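Local coordinates for protein hydrogen peroxide-inducible genes activator (PDB 6G1D) that probably senses hydrogen peroxide as a LysR-family transcription factor and, in response, activates hydrogen peroxide-inducible genes through its helix-turn-helix DNA-binding domain, at residues 164-169 / 283-288; 101-106 / 149-154; 120-125 / 300-305. The protein carries 1 engineered substitution. All blocks are in the same frame, centred on the assembly; numbering follows the deposited sequence. Where two conformers were deposited one is given.

Contact 1: residues 164-169 / 283-288; sequences MKEIPL and GLVYRS
Lys165 and Tyr286 face each other as a hydrogen-bonded antiparallel pair, and Ile167 and Leu284 form the next such pair along the ladder. Each pair exchanges two backbone bonds: Lys165 N gives to Tyr286 O at 2.7 Å, and Leu284 N to Ile167 O at 2.8 Å, with the return bonds from Tyr286 N and Ile167 N completing the rungs. Between and beyond them, Met164–Arg287, Glu166–Val285 and Pro168–Gly283 are non-hydrogen-bonded pairs. Weaker CA-H...O contacts fill the same gap, among them Val285 CA to Lys165 O at 3.4 Å.

The aromatic part belongs to Tyr286. Its CG sits between the backbone N and the carbonyl carbon (chi1 66°), and the ring lies against the 164-169 strand. Lys165 CB rests over one ring face, 3.9 Å from the centroid, a CH-pi contact. Ile167 CD1 comes to the edge, 3.8 Å from Tyr286 CE1. Farther out, the Lys165 chain bends so that NZ makes only a weak bond to Tyr286 OH, at 3.5 Å. Phe296 of helix 293-316 adds an edge-to-face contact to the same ring.

The remaining apolar contacts divide between the two sheet faces. Beside the face of Glu166 and Val285, Val285 CG1 meets Met164 CB at 3.7 Å, although Met164 points away overall; the two side chains cross at about a right angle, with Leu145 of helix 138-147 packed on both. On the Ile167 and Leu284 face, Leu169 CD1 approaches Leu284 CB. This is an antiparallel ladder in the mixed sheet of the LysR substrate-binding domain, a fold of the periplasmic-binding-protein kind.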
ATOM      1  N   MET B 164     -12.069  25.308  -4.693  1.00 59.38           N
ATOM      2  CA  MET B 164     -10.716  25.868  -4.698  1.00 57.17           C
ATOM      3  C   MET B 164     -10.643  27.163  -5.485  1.00 56.47           C
ATOM      4  O   MET B 164     -11.409  27.365  -6.408  1.00 59.91           O
ATOM      5  CB  MET B 164      -9.733  24.854  -5.296  1.00 55.16           C
ATOM      6  CG  MET B 164      -9.689  23.514  -4.588  1.00 54.77           C
ATOM      7  SD  MET B 164      -9.344  23.591  -2.851  1.00 60.76           S
ATOM      8  CE  MET B 164      -9.290  21.841  -2.476  1.00 60.58           C
ATOM      9  N   LYS B 165      -9.735  28.055  -5.087  1.00 52.40           N
ATOM     10  CA  LYS B 165      -9.332  29.183  -5.932  1.00 54.37           C
ATOM     11  C   LYS B 165      -7.972  28.861  -6.551  1.00 47.15           C
ATOM     12  O   LYS B 165      -7.175  28.151  -5.967  1.00 47.33           O
ATOM     13  CB  LYS B 165      -9.230  30.492  -5.151  1.00 58.36           C
ATOM     14  CG  LYS B 165     -10.566  31.049  -4.662  1.00 67.17           C
ATOM     15  CD  LYS B 165     -10.533  32.541  -4.391  1.00 82.33           C
ATOM     16  CE  LYS B 165     -11.376  32.968  -3.175  1.00 78.96           C
ATOM     17  NZ  LYS B 165     -10.740  34.147  -2.510  1.00 80.35           N
ATOM     18  N   GLU B 166      -7.714  29.441  -7.712  1.00 48.65           N
ATOM     19  CA  GLU B 166      -6.503  29.216  -8.473  1.00 50.11           C
ATOM     20  C   GLU B 166      -5.843  30.552  -8.785  1.00 50.45           C
ATOM     21  O   GLU B 166      -6.512  31.463  -9.287  1.00 50.64           O
ATOM     22  CB  GLU B 166      -6.869  28.539  -9.792  1.00 50.75           C
ATOM     23  CG  GLU B 166      -7.558  27.200  -9.615  1.00 53.51           C
ATOM     24  CD  GLU B 166      -7.904  26.504 -10.897  1.00 54.22           C
ATOM     25  OE1 GLU B 166      -7.955  27.157 -11.959  1.00 63.59           O
ATOM     26  OE2 GLU B 166      -8.116  25.287 -10.823  1.00 59.78           O
ATOM     27  N   ILE B 167      -4.550  30.668  -8.492  1.00 40.25           N
ATOM     28  CA  ILE B 167      -3.768  31.828  -8.903  1.00 40.50           C
ATOM     29  C   ILE B 167      -2.838  31.351 -10.028  1.00 38.64           C
ATOM     30  O   ILE B 167      -1.957  30.542  -9.756  1.00 37.34           O
ATOM     31  CB  ILE B 167      -2.909  32.411  -7.758  1.00 39.36           C
ATOM     32  CG1 ILE B 167      -3.766  32.766  -6.548  1.00 42.08           C
ATOM     33  CG2 ILE B 167      -2.233  33.692  -8.240  1.00 40.32           C
ATOM     34  CD1 ILE B 167      -2.960  33.104  -5.304  1.00 40.54           C
ATOM     35  N   PRO B 168      -3.046  31.820 -11.272  1.00 42.65           N
ATOM     36  CA  PRO B 168      -2.133  31.435 -12.350  1.00 43.20           C
ATOM     37  C   PRO B 168      -0.739  31.996 -12.084  1.00 42.86           C
ATOM     38  O   PRO B 168      -0.612  33.179 -11.677  1.00 41.45           O
ATOM     39  CB  PRO B 168      -2.727  32.133 -13.601  1.00 43.27           C
ATOM     40  CG  PRO B 168      -4.065  32.644 -13.217  1.00 46.51           C
ATOM     41  CD  PRO B 168      -4.105  32.734 -11.742  1.00 44.90           C
ATOM     42  N   LEU B 169       0.287  31.174 -12.261  1.00 35.76           N
ATOM     43  CA  LEU B 169       1.670  31.626 -11.999  1.00 34.89           C
ATOM     44  C   LEU B 169       2.413  31.875 -13.296  1.00 35.83           C
ATOM     45  O   LEU B 169       2.853  32.992 -13.553  1.00 35.16           O
ATOM     46  CB  LEU B 169       2.415  30.632 -11.125  1.00 33.77           C
ATOM     47  CG  LEU B 169       1.787  30.372  -9.740  1.00 34.29           C
ATOM     48  CD1 LEU B 169       2.554  29.308  -9.013  1.00 33.72           C
ATOM     49  CD2 LEU B 169       1.792  31.662  -8.932  1.00 36.05           C
ATOM     50  N   GLY B 283       0.043  26.821 -11.430  1.00 39.93           N
ATOM     51  CA  GLY B 283      -0.785  27.700 -10.611  1.00 40.29           C
ATOM     52  C   GLY B 283      -0.705  27.338  -9.140  1.00 42.59           C
ATOM     53  O   GLY B 283      -0.248  26.236  -8.754  1.00 39.26           O
ATOM     54  N   LEU B 284      -1.184  28.259  -8.317  1.00 37.37           N
ATOM     55  CA  LEU B 284      -1.236  28.065  -6.887  1.00 39.39           C
ATOM     56  C   LEU B 284      -2.705  27.846  -6.520  1.00 42.69           C
ATOM     57  O   LEU B 284      -3.555  28.658  -6.868  1.00 41.82           O
ATOM     58  CB  LEU B 284      -0.650  29.298  -6.179  1.00 39.84           C
ATOM     59  CG  LEU B 284      -0.345  29.092  -4.720  1.00 42.55           C
ATOM     60  CD1 LEU B 284       0.661  27.965  -4.499  1.00 41.34           C
ATOM     61  CD2 LEU B 284       0.200  30.386  -4.104  1.00 47.34           C
ATOM     62  N   VAL B 285      -2.993  26.737  -5.871  1.00 40.13           N
ATOM     63  CA  VAL B 285      -4.370  26.351  -5.574  1.00 42.84           C
ATOM     64  C   VAL B 285      -4.561  26.405  -4.062  1.00 41.56           C
ATOM     65  O   VAL B 285      -3.693  25.931  -3.313  1.00 42.37           O
ATOM     66  CB  VAL B 285      -4.678  24.931  -6.134  1.00 42.15           C
ATOM     67  CG1 VAL B 285      -6.124  24.539  -5.867  1.00 43.71           C
ATOM     68  CG2 VAL B 285      -4.435  24.885  -7.617  1.00 43.62           C
ATOM     69  N   TYR B 286      -5.694  26.971  -3.627  1.00 45.75           N
ATOM     70  CA  TYR B 286      -6.073  26.977  -2.213  1.00 45.61           C
ATOM     71  C   TYR B 286      -7.592  26.960  -1.979  1.00 45.43           C
ATOM     72  O   TYR B 286      -8.365  27.184  -2.898  1.00 46.35           O
ATOM     73  CB  TYR B 286      -5.458  28.184  -1.534  1.00 44.37           C
ATOM     74  CG  TYR B 286      -5.990  29.532  -1.994  1.00 45.40           C
ATOM     75  CD1 TYR B 286      -5.373  30.236  -3.009  1.00 46.42           C
ATOM     76  CD2 TYR B 286      -7.065  30.129  -1.360  1.00 47.22           C
ATOM     77  CE1 TYR B 286      -5.846  31.464  -3.432  1.00 48.03           C
ATOM     78  CE2 TYR B 286      -7.526  31.375  -1.737  1.00 46.78           C
ATOM     79  CZ  TYR B 286      -6.919  32.039  -2.774  1.00 51.22           C
ATOM     80  OH  TYR B 286      -7.421  33.262  -3.148  1.00 51.15           O
ATOM     81  N   ARG B 287      -8.005  26.689  -0.742  1.00 49.51           N
ATOM     82  CA  ARG B 287      -9.445  26.596  -0.394  1.00 51.92           C
ATOM     83  C   ARG B 287     -10.101  27.959  -0.526  1.00 54.40           C
ATOM     84  O   ARG B 287      -9.602  28.926   0.037  1.00 51.99           O
ATOM     85  CB  ARG B 287      -9.641  26.133   1.035  1.00 56.57           C
ATOM     86  CG  ARG B 287      -9.204  24.708   1.307  1.00 57.82           C
ATOM     87  CD  ARG B 287      -9.416  24.351   2.784  1.00 56.57           C
ATOM     88  NE  ARG B 287      -8.576  25.111   3.702  1.00 60.08           N
ATOM     89  CZ  ARG B 287      -7.261  24.924   3.902  1.00 62.58           C
ATOM     90  NH1 ARG B 287      -6.595  23.938   3.264  1.00 54.30           N
ATOM     91  NH2 ARG B 287      -6.608  25.707   4.764  1.00 55.51           N
ATOM     92  N   SER B 288     -11.202  28.057  -1.274  1.00 56.30           N
ATOM     93  CA  SER B 288     -11.873  29.347  -1.473  0.59 58.78           C
ATOM     94  C   SER B 288     -12.470  29.925  -0.174  1.00 61.46           C
ATOM     95  O   SER B 288     -12.722  31.121  -0.086  1.00 57.96           O
ATOM     96  CB  SER B 288     -12.942  29.232  -2.577  0.59 61.65           C
ATOM     97  OG  SER B 288     -13.902  28.245  -2.238  0.59 61.08           O
TER

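Contact 2: residues 101-106 / 149-154; sequences PLTVGI and AIDVAM
Gly105 bonds to strand 152-156 through both its N and its O: its N donates to Val152 O at 2.8 Å, nearly straight at 174°, and its O accepts from Met154 N at the same length. This is the tight part of the contact, a parallel ladder in which Val104, Gly105 and Ile106 run beside Val152, Ala153 and Met154. With no side chain on Gly105, Ile150 CD1 can lie 3.9 Å from its CA. On the other sheet face Val104 CG2 touches Val152 CG2 in one of two Val152 conformers, and Ile106 CG2 leans against Met154 CB.

Toward Ala149, which is exposed, the regular pairing gives way to a loop. Here Thr103 O receives Asp151 N at 3.0 Å, while its bond from Val152 N is weak, at 3.4 Å. The Asp151 carboxylate takes over from a backbone acceptor: Thr103 N points almost straight at OD1, 3.0 Å away, meeting it on the anti side and 23° out of the carboxylate plane. Asp151 CG lies beside its own backbone N (chi1 -62°). Its CB touches Leu102 CD1, and its OD2 has a long, weak ion pair with Arg292. The side chains of Thr103 and Ile150 cross at about a right angle, Thr103 CG2 meeting Ile150 CG2 at 3.7 Å.

Strand 129-135 pairs with the far edge of 100-106, and strand 267-287 flanks 152-156. Phe296 and Phe299 of helix 293-316 pack on Leu102, Val104 and Val152, helix 111-125 packs on Ile106 and Met154, and Val231 of the second subunit reaches Thr103.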
ATOM      1  N   PRO B 101       4.217  29.156  10.196  1.00 54.05           N
ATOM      2  CA  PRO B 101       4.088  27.973   9.352  1.00 54.21           C
ATOM      3  C   PRO B 101       3.302  28.237   8.086  1.00 49.05           C
ATOM      4  O   PRO B 101       2.324  28.960   8.098  1.00 48.19           O
ATOM      5  CB  PRO B 101       3.313  26.981  10.232  1.00 54.67           C
ATOM      6  CG  PRO B 101       3.601  27.393  11.615  1.00 60.84           C
ATOM      7  CD  PRO B 101       3.777  28.880  11.572  1.00 57.87           C
ATOM      8  N   LEU B 102       3.780  27.665   6.993  1.00 42.74           N
ATOM      9  CA  LEU B 102       3.040  27.582   5.754  1.00 41.62           C
ATOM     10  C   LEU B 102       3.406  26.227   5.192  1.00 40.77           C
ATOM     11  O   LEU B 102       4.572  25.968   4.950  1.00 41.34           O
ATOM     12  CB  LEU B 102       3.470  28.690   4.794  1.00 40.53           C
ATOM     13  CG  LEU B 102       2.747  28.740   3.443  1.00 39.54           C
ATOM     14  CD1 LEU B 102       1.284  29.134   3.636  1.00 40.62           C
ATOM     15  CD2 LEU B 102       3.461  29.679   2.486  1.00 39.49           C
ATOM     16  N   THR B 103       2.421  25.375   4.979  1.00 44.65           N
ATOM     17  CA  THR B 103       2.655  24.086   4.378  1.00 41.98           C
ATOM     18  C   THR B 103       2.277  24.177   2.910  1.00 41.32           C
ATOM     19  O   THR B 103       1.123  24.473   2.561  1.00 41.99           O
ATOM     20  CB  THR B 103       1.865  23.012   5.115  1.00 43.96           C
ATOM     21  OG1 THR B 103       2.280  23.035   6.469  1.00 46.22           O
ATOM     22  CG2 THR B 103       2.176  21.601   4.514  1.00 46.18           C
ATOM     23  N   VAL B 104       3.251  23.898   2.045  1.00 37.76           N
ATOM     24  CA  VAL B 104       3.098  24.031   0.605  1.00 36.57           C
ATOM     25  C   VAL B 104       3.197  22.639  -0.021  1.00 36.15           C
ATOM     26  O   VAL B 104       4.171  21.930   0.165  1.00 35.95           O
ATOM     27  CB  VAL B 104       4.202  24.947   0.044  1.00 35.56           C
ATOM     28  CG1 VAL B 104       4.041  25.141  -1.443  1.00 34.55           C
ATOM     29  CG2 VAL B 104       4.139  26.324   0.716  1.00 36.18           C
ATOM     30  N   GLY B 105       2.152  22.249  -0.732  1.00 40.24           N
ATOM     31  CA  GLY B 105       2.150  21.022  -1.517  1.00 40.61           C
ATOM     32  C   GLY B 105       2.703  21.374  -2.891  1.00 39.67           C
ATOM     33  O   GLY B 105       2.379  22.430  -3.433  1.00 40.43           O
ATOM     34  N   ILE B 106       3.555  20.506  -3.443  1.00 33.95           N
ATOM     35  CA  ILE B 106       4.059  20.720  -4.799  1.00 32.88           C
ATOM     36  C   ILE B 106       4.136  19.399  -5.539  1.00 32.77           C
ATOM     37  O   ILE B 106       4.588  18.415  -4.975  1.00 33.14           O
ATOM     38  CB  ILE B 106       5.461  21.347  -4.814  1.00 32.21           C
ATOM     39  CG1 ILE B 106       5.568  22.536  -3.854  1.00 32.88           C
ATOM     40  CG2 ILE B 106       5.841  21.763  -6.228  1.00 31.25           C
ATOM     41  CD1 ILE B 106       6.973  23.141  -3.734  1.00 32.90           C
ATOM     42  N   ALA B 149      -4.672  19.768   5.573  1.00 60.29           N
ATOM     43  CA  ALA B 149      -3.341  19.270   5.939  1.00 58.07           C
ATOM     44  C   ALA B 149      -2.230  20.012   5.220  1.00 57.20           C
ATOM     45  O   ALA B 149      -1.098  19.939   5.651  1.00 60.03           O
ATOM     46  CB  ALA B 149      -3.222  17.769   5.672  1.00 59.62           C
ATOM     47  N   ILE B 150      -2.550  20.656   4.097  1.00 47.97           N
ATOM     48  CA  ILE B 150      -1.686  21.676   3.502  1.00 46.63           C
ATOM     49  C   ILE B 150      -2.491  22.943   3.279  1.00 47.78           C
ATOM     50  O   ILE B 150      -3.720  22.899   3.204  1.00 48.66           O
ATOM     51  CB  ILE B 150      -1.016  21.216   2.189  1.00 44.65           C
ATOM     52  CG1 ILE B 150      -2.033  21.109   1.054  1.00 44.15           C
ATOM     53  CG2 ILE B 150      -0.291  19.884   2.388  1.00 43.47           C
ATOM     54  CD1 ILE B 150      -1.525  20.480  -0.229  1.00 45.97           C
ATOM     55  N   ASP B 151      -1.782  24.056   3.140  1.00 45.56           N
ATOM     56  CA  ASP B 151      -2.392  25.386   2.964  1.00 47.65           C
ATOM     57  C   ASP B 151      -2.585  25.772   1.500  1.00 45.54           C
ATOM     58  O   ASP B 151      -3.624  26.338   1.101  1.00 43.49           O
ATOM     59  CB  ASP B 151      -1.531  26.444   3.674  1.00 49.95           C
ATOM     60  CG  ASP B 151      -1.453  26.202   5.229  1.00 57.23           C
ATOM     61  OD1 ASP B 151      -0.301  26.263   5.742  1.00 47.26           O
ATOM     62  OD2 ASP B 151      -2.487  26.054   5.992  1.00 58.89           O
ATOM     63  N   VAL B 152      -1.565  25.484   0.696  1.00 41.12           N
ATOM     64  CA  VAL B 152      -1.603  25.795  -0.730  0.55 41.99           C
ATOM     65  C   VAL B 152      -0.958  24.634  -1.495  1.00 41.00           C
ATOM     66  O   VAL B 152      -0.174  23.883  -0.926  1.00 41.40           O
ATOM     67  CB  VAL B 152      -0.870  27.104  -1.078  0.55 40.23           C
ATOM     68  CG1 VAL B 152      -1.580  28.284  -0.511  0.55 41.23           C
ATOM     69  CG2 VAL B 152       0.568  27.088  -0.609  0.55 43.33           C
ATOM     70  N   ALA B 153      -1.297  24.510  -2.775  1.00 39.95           N
ATOM     71  CA  ALA B 153      -0.688  23.505  -3.619  1.00 39.11           C
ATOM     72  C   ALA B 153      -0.272  24.127  -4.946  1.00 38.20           C
ATOM     73  O   ALA B 153      -1.064  24.811  -5.592  1.00 40.44           O
ATOM     74  CB  ALA B 153      -1.650  22.364  -3.825  1.00 39.42           C
ATOM     75  N   MET B 154       0.911  23.790  -5.373  1.00 38.50           N
ATOM     76  CA  MET B 154       1.412  24.222  -6.630  1.00 37.72           C
ATOM     77  C   MET B 154       1.279  23.071  -7.619  1.00 36.59           C
ATOM     78  O   MET B 154       1.896  22.095  -7.465  1.00 37.09           O
ATOM     79  CB  MET B 154       2.849  24.656  -6.468  1.00 30.00           C
ATOM     80  CG  MET B 154       3.493  25.205  -7.705  1.00 30.00           C
ATOM     81  SD  MET B 154       5.197  25.712  -7.463  1.00 30.00           S
ATOM     82  CE  MET B 154       5.740  25.612  -9.085  1.00 30.00           C
TER

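Contact 3: residues 120-125 / 300-305; sequences SIVDEE and ALILQR
Two helices of the LysR substrate-binding domain, 111-125 and 293-316, are joined here by an apolar contact and a salt bridge; the axes of their short segments approach to 10.7 Å, with N-to-C directions at 126°. At the buried centre, Ile121 and Ile302 slide past each other in opposite directions, and their CG2 methyls meet at 3.8 Å. The Val122 and Ile302 side chains cross at about a right angle, a lighter touch, with Val122 CG2 4.2 Å from Ile302 CD1.

Toward solvent, Glu125 and Arg305 reach tip to tip. Two parallel bonds make the grip end-on: Arg305 NH1 to Glu125 OE1 and NH2 to OE2, each 2.9 Å and each meeting the syn side of its oxygen. Carboxylate and guanidinium planes are only 15° apart, and two bonds at once should limit rotation of either group. A bend at chi3 (52°) places Arg305 NE, and the guanidinium beyond it lies over Ile121, whose CD1 is 4.0 Å above one face, offset toward the rim.

Ile302 also meets Met118 of helix 111-125, Leu98 and Tyr126, while Ala300 and Leu303 of helix 293-316 rest on Leu169 of strand 164-179.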
ATOM      1  N   SER B 120      15.447  30.100  -1.077  1.00 35.50           N
ATOM      2  CA  SER B 120      16.453  31.143  -0.896  1.00 36.48           C
ATOM      3  C   SER B 120      15.801  32.540  -0.777  1.00 37.00           C
ATOM      4  O   SER B 120      16.201  33.329   0.074  1.00 39.56           O
ATOM      5  CB  SER B 120      17.485  31.110  -2.047  1.00 36.16           C
ATOM      6  OG  SER B 120      18.399  32.162  -1.904  1.00 50.10           O
ATOM      7  N   ILE B 121      14.791  32.823  -1.599  1.00 40.06           N
ATOM      8  CA  ILE B 121      14.026  34.059  -1.493  1.00 38.30           C
ATOM      9  C   ILE B 121      13.337  34.189  -0.134  1.00 42.96           C
ATOM     10  O   ILE B 121      13.344  35.243   0.506  1.00 42.55           O
ATOM     11  CB  ILE B 121      12.951  34.147  -2.592  1.00 39.16           C
ATOM     12  CG1 ILE B 121      13.633  34.392  -3.938  1.00 38.08           C
ATOM     13  CG2 ILE B 121      11.957  35.272  -2.314  1.00 39.52           C
ATOM     14  CD1 ILE B 121      12.727  34.209  -5.119  1.00 38.52           C
ATOM     15  N   VAL B 122      12.720  33.103   0.292  1.00 37.37           N
ATOM     16  CA  VAL B 122      12.020  33.048   1.556  1.00 38.12           C
ATOM     17  C   VAL B 122      12.995  33.247   2.701  1.00 39.47           C
ATOM     18  O   VAL B 122      12.714  34.001   3.605  1.00 45.85           O
ATOM     19  CB  VAL B 122      11.241  31.706   1.688  1.00 39.60           C
ATOM     20  CG1 VAL B 122      10.974  31.306   3.137  1.00 46.57           C
ATOM     21  CG2 VAL B 122       9.966  31.804   0.852  1.00 39.46           C
ATOM     22  N   ASP B 123      14.119  32.553   2.695  1.00 44.20           N
ATOM     23  CA  ASP B 123      15.116  32.660   3.762  1.00 47.00           C
ATOM     24  C   ASP B 123      15.617  34.114   3.933  1.00 52.46           C
ATOM     25  O   ASP B 123      15.728  34.599   5.068  1.00 52.17           O
ATOM     26  CB  ASP B 123      16.296  31.704   3.500  1.00 48.01           C
ATOM     27  CG  ASP B 123      17.448  31.897   4.483  1.00 53.23           C
ATOM     28  OD1 ASP B 123      17.331  31.548   5.681  1.00 55.27           O
ATOM     29  OD2 ASP B 123      18.492  32.404   4.055  1.00 60.88           O
ATOM     30  N   GLU B 124      15.868  34.804   2.814  1.00 61.26           N
ATOM     31  CA  GLU B 124      16.344  36.175   2.836  1.00 63.65           C
ATOM     32  C   GLU B 124      15.242  37.222   3.099  1.00 63.09           C
ATOM     33  O   GLU B 124      15.448  38.115   3.900  1.00 62.28           O
ATOM     34  CB  GLU B 124      17.125  36.486   1.541  1.00 69.48           C
ATOM     35  CG  GLU B 124      17.759  37.862   1.473  1.00 84.20           C
ATOM     36  CD  GLU B 124      18.767  38.036   0.336  1.00 89.53           C
ATOM     37  OE1 GLU B 124      19.799  38.670   0.604  1.00 80.63           O
ATOM     38  OE2 GLU B 124      18.541  37.550  -0.800  1.00 85.40           O
ATOM     39  N   GLU B 125      14.075  37.094   2.467  1.00 49.21           N
ATOM     40  CA  GLU B 125      13.053  38.155   2.482  1.00 50.09           C
ATOM     41  C   GLU B 125      11.867  37.939   3.417  1.00 48.98           C
ATOM     42  O   GLU B 125      11.145  38.875   3.719  1.00 50.42           O
ATOM     43  CB  GLU B 125      12.523  38.404   1.075  1.00 45.80           C
ATOM     44  CG  GLU B 125      13.615  38.856   0.128  1.00 50.14           C
ATOM     45  CD  GLU B 125      13.183  39.017  -1.312  1.00 50.38           C
ATOM     46  OE1 GLU B 125      11.994  39.214  -1.593  1.00 53.21           O
ATOM     47  OE2 GLU B 125      14.066  39.021  -2.176  1.00 54.87           O
ATOM     48  N   ALA B 300       2.524  33.708  -4.249  1.00 41.02           N
ATOM     49  CA  ALA B 300       2.526  33.532  -5.705  1.00 38.39           C
ATOM     50  C   ALA B 300       3.618  34.356  -6.377  1.00 40.25           C
ATOM     51  O   ALA B 300       4.281  33.867  -7.319  1.00 36.41           O
ATOM     52  CB  ALA B 300       1.184  33.900  -6.304  1.00 38.84           C
ATOM     53  N   LEU B 301       3.795  35.608  -5.939  1.00 40.30           N
ATOM     54  CA  LEU B 301       4.842  36.450  -6.509  1.00 39.03           C
ATOM     55  C   LEU B 301       6.238  35.831  -6.312  1.00 37.82           C
ATOM     56  O   LEU B 301       7.093  35.915  -7.211  1.00 39.68           O
ATOM     57  CB  LEU B 301       4.795  37.874  -5.924  1.00 43.37           C
ATOM     58  CG  LEU B 301       3.584  38.765  -6.221  1.00 45.63           C
ATOM     59  CD1 LEU B 301       3.789  40.086  -5.452  1.00 43.39           C
ATOM     60  CD2 LEU B 301       3.411  39.003  -7.735  1.00 46.33           C
ATOM     61  N   ILE B 302       6.469  35.217  -5.155  1.00 37.36           N
ATOM     62  CA  ILE B 302       7.707  34.515  -4.864  1.00 37.96           C
ATOM     63  C   ILE B 302       7.927  33.369  -5.828  1.00 40.94           C
ATOM     64  O   ILE B 302       9.022  33.198  -6.365  1.00 36.52           O
ATOM     65  CB  ILE B 302       7.753  33.984  -3.406  1.00 38.58           C
ATOM     66  CG1 ILE B 302       7.745  35.148  -2.419  1.00 42.13           C
ATOM     67  CG2 ILE B 302       8.992  33.123  -3.166  1.00 37.73           C
ATOM     68  CD1 ILE B 302       7.638  34.743  -0.968  1.00 46.08           C
ATOM     69  N   LEU B 303       6.888  32.581  -6.044  1.00 35.66           N
ATOM     70  CA  LEU B 303       6.963  31.471  -6.978  1.00 36.36           C
ATOM     71  C   LEU B 303       7.206  31.944  -8.423  1.00 34.94           C
ATOM     72  O   LEU B 303       7.934  31.278  -9.140  1.00 32.50           O
ATOM     73  CB  LEU B 303       5.717  30.590  -6.886  1.00 33.75           C
ATOM     74  CG  LEU B 303       5.556  29.863  -5.553  1.00 35.34           C
ATOM     75  CD1 LEU B 303       4.188  29.166  -5.494  1.00 34.70           C
ATOM     76  CD2 LEU B 303       6.686  28.864  -5.348  1.00 36.41           C
ATOM     77  N   GLN B 304       6.596  33.049  -8.846  1.00 34.25           N
ATOM     78  CA  GLN B 304       6.862  33.578 -10.176  1.00 35.92           C
ATOM     79  C   GLN B 304       8.312  34.027 -10.332  1.00 37.89           C
ATOM     80  O   GLN B 304       8.941  33.801 -11.405  1.00 35.66           O
ATOM     81  CB  GLN B 304       5.924  34.718 -10.510  1.00 36.92           C
ATOM     82  CG  GLN B 304       4.458  34.255 -10.661  1.00 36.85           C
ATOM     83  CD  GLN B 304       3.532  35.440 -10.818  1.00 38.15           C
ATOM     84  OE1 GLN B 304       3.641  36.439 -10.074  1.00 39.84           O
ATOM     85  NE2 GLN B 304       2.649  35.362 -11.796  1.00 36.71           N
ATOM     86  N   ARG B 305       8.865  34.628  -9.266  1.00 34.34           N
ATOM     87  CA  ARG B 305      10.269  35.013  -9.279  1.00 34.77           C
ATOM     88  C   ARG B 305      11.179  33.785  -9.269  1.00 34.39           C
ATOM     89  O   ARG B 305      12.159  33.732 -10.010  1.00 33.89           O
ATOM     90  CB  ARG B 305      10.603  35.970  -8.112  1.00 38.10           C
ATOM     91  CG  ARG B 305       9.960  37.338  -8.212  1.00 45.67           C
ATOM     92  CD  ARG B 305      10.060  38.112  -6.900  1.00 46.25           C
ATOM     93  NE  ARG B 305      11.442  38.150  -6.406  1.00 43.43           N
ATOM     94  CZ  ARG B 305      11.801  38.341  -5.133  1.00 43.71           C
ATOM     95  NH1 ARG B 305      10.898  38.527  -4.161  1.00 45.13           N
ATOM     96  NH2 ARG B 305      13.090  38.337  -4.805  1.00 39.68           N
TER

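How the contacts relate
From the N terminus, strand 100-106 leads into helix 111-125, and contact 2 closes the first loop when 149-154 returns beside 101-106. Contact 1 opens later, at 164-169, and closes at 283-288, so the two follow in series. Contact 3 starts at 120-125, within the loop of contact 2, and ends at 300-305: it crosses contact 2 and encloses contact 1. The first two share one sheet, where Val285 N probably bonds to Ala153 O at 2.7 Å, their centres about 11 Å apart. Helix 293-316 joins contact 3 to that sheet, Gln304 NE2 probably bonding to Leu169 O and Leu303 touching Met154 and Leu284.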